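Local coordinates for 2-aminomuconic 6-semialdehyde dehydrogenase (Pseudomonas sp., PDB 7BZV) that oxidises 2-aminomuconic 6-semialdehyde with NAD+ as cofactor in the meta-cleavage pathway of 2-aminophenol catabolism, and works as a tetramer, at the interface of chains A and B. Sequence-based numbering; all coordinates share one arbitrary frame. Chains: chain A/B, 2-aminomuconic 6-semialdehyde dehydrogenase.

The interface of chains A and B. Residues chain A 424-426; chain B 424-426.
A:Thr424 and B:Leu426 meet through their backbones: the amide N of B:Leu426 donates to the carbonyl O of A:Thr424 over 2.8 Å. The two-fold axis repeats the bond from A:Leu426 N to B:Thr424 O, and the pair closes a short antiparallel bridge centred on A:Asn425 and B:Asn425. Each bond is nearly straight, at 167° at the hydrogen.

The bridge lies in the loop between strand 418-422 and helix 426-435. A:Leu426 and B:Leu426 each begin that helix, where an amide has no preceding turn to supply its acceptor; here the other subunit supplies it. Backbone atoms make both bonds, so A:Thr424 and B:Thr424, in a non-extended loop conformation, contribute chiefly through their carbonyls. Asparagine is at home in such a loop just before a helix; CA of A:Asn425 lies 3.4 Å from O of B:Thr424. The side-chain amide ND2 of A:Asn425 stays 4.0 Å from O of B:Thr424, too long for a bond.

Leucine adds an apolar contact beside the polar bridge. With CG anti to the backbone N (chi1 168°), and thus beside the carbonyl carbon, the CD1 branch of A:Leu426 is directed towards CD1 and CA of B:Leu426, and the two side chains cross at about a right angle. Aldehyde dehydrogenases of this family bury large surfaces between subunits, and this enzyme's tetrameric assembly is required for NAD+ binding; the patch is one small part of such an interface. Near the symmetry axis CA of A:Leu426 and CA of B:Leu426 stand 3.7 Å apart. Beside them, CD1 of A:Leu426 lies 3.8 Å from CD1 of B:Leu426.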
ATOM      1  N   THR A 424     -28.946  -7.876 -11.869  1.00 23.88           N
ATOM      2  CA  THR A 424     -29.170  -7.079 -10.664  1.00 19.20           C
ATOM      3  C   THR A 424     -29.034  -7.895  -9.390  1.00 24.55           C
ATOM      4  O   THR A 424     -29.355  -7.390  -8.302  1.00 22.89           O
ATOM      5  CB  THR A 424     -30.554  -6.409 -10.671  1.00 27.30           C
ATOM      6  OG1 THR A 424     -31.557  -7.412 -10.773  1.00 23.69           O
ATOM      7  CG2 THR A 424     -30.676  -5.442 -11.835  1.00 29.83           C
ATOM      8  N   ASN A 425     -28.548  -9.125  -9.481  1.00 25.55           N
ATOM      9  CA  ASN A 425     -28.439  -9.993  -8.326  1.00 22.34           C
ATOM     10  C   ASN A 425     -27.057  -9.817  -7.698  1.00 22.95           C
ATOM     11  O   ASN A 425     -26.047  -9.999  -8.379  1.00 25.34           O
ATOM     12  CB  ASN A 425     -28.653 -11.444  -8.731  1.00 24.74           C
ATOM     13  CG  ASN A 425     -28.597 -12.374  -7.542  1.00 38.12           C
ATOM     14  OD1 ASN A 425     -27.523 -12.742  -7.092  1.00 29.93           O
ATOM     15  ND2 ASN A 425     -29.751 -12.733  -7.010  1.00 47.38           N
ATOM     16  N   LEU A 426     -27.027  -9.471  -6.413  1.00 21.52           N
ATOM     17  CA  LEU A 426     -25.777  -9.134  -5.733  1.00 23.25           C
ATOM     18  C   LEU A 426     -24.756 -10.251  -5.812  1.00 25.72           C
ATOM     19  O   LEU A 426     -23.644 -10.069  -6.331  1.00 23.67           O
ATOM     20  CB  LEU A 426     -26.090  -8.795  -4.281  1.00 19.21           C
ATOM     21  CG  LEU A 426     -24.858  -8.691  -3.356  1.00 25.01           C
ATOM     22  CD1 LEU A 426     -24.053  -7.467  -3.749  1.00 22.39           C
ATOM     23  CD2 LEU A 426     -25.317  -8.631  -1.919  1.00 29.06           C
TER
ATOM     24  N   THR B 424     -30.952  -8.897  -1.897  1.00 23.88           N
ATOM     25  CA  THR B 424     -30.240  -9.557  -2.990  1.00 19.20           C
ATOM     26  C   THR B 424     -30.021  -8.641  -4.183  1.00 24.55           C
ATOM     27  O   THR B 424     -29.576  -9.111  -5.242  1.00 22.89           O
ATOM     28  CB  THR B 424     -30.974 -10.820  -3.470  1.00 27.30           C
ATOM     29  OG1 THR B 424     -32.282 -10.464  -3.899  1.00 23.69           O
ATOM     30  CG2 THR B 424     -31.062 -11.846  -2.354  1.00 29.83           C
ATOM     31  N   ASN B 425     -30.295  -7.352  -4.043  1.00 25.55           N
ATOM     32  CA  ASN B 425     -30.171  -6.419  -5.145  1.00 22.34           C
ATOM     33  C   ASN B 425     -28.768  -5.815  -5.132  1.00 22.95           C
ATOM     34  O   ASN B 425     -28.359  -5.235  -4.125  1.00 25.34           O
ATOM     35  CB  ASN B 425     -31.218  -5.321  -5.029  1.00 24.74           C
ATOM     36  CG  ASN B 425     -31.153  -4.357  -6.190  1.00 38.12           C
ATOM     37  OD1 ASN B 425     -30.327  -3.457  -6.204  1.00 29.93           O
ATOM     38  ND2 ASN B 425     -32.000  -4.559  -7.182  1.00 47.38           N
ATOM     39  N   LEU B 426     -28.051  -5.951  -6.245  1.00 21.52           N
ATOM     40  CA  LEU B 426     -26.648  -5.546  -6.316  1.00 23.25           C
ATOM     41  C   LEU B 426     -26.449  -4.087  -5.956  1.00 25.72           C
ATOM     42  O   LEU B 426     -25.716  -3.752  -5.013  1.00 23.67           O
ATOM     43  CB  LEU B 426     -26.131  -5.828  -7.721  1.00 19.21           C
ATOM     44  CG  LEU B 426     -24.757  -5.202  -8.047  1.00 25.01           C
ATOM     45  CD1 LEU B 426     -23.693  -5.902  -7.225  1.00 22.39           C
ATOM     46  CD2 LEU B 426     -24.496  -5.317  -9.530  1.00 29.06           C
TER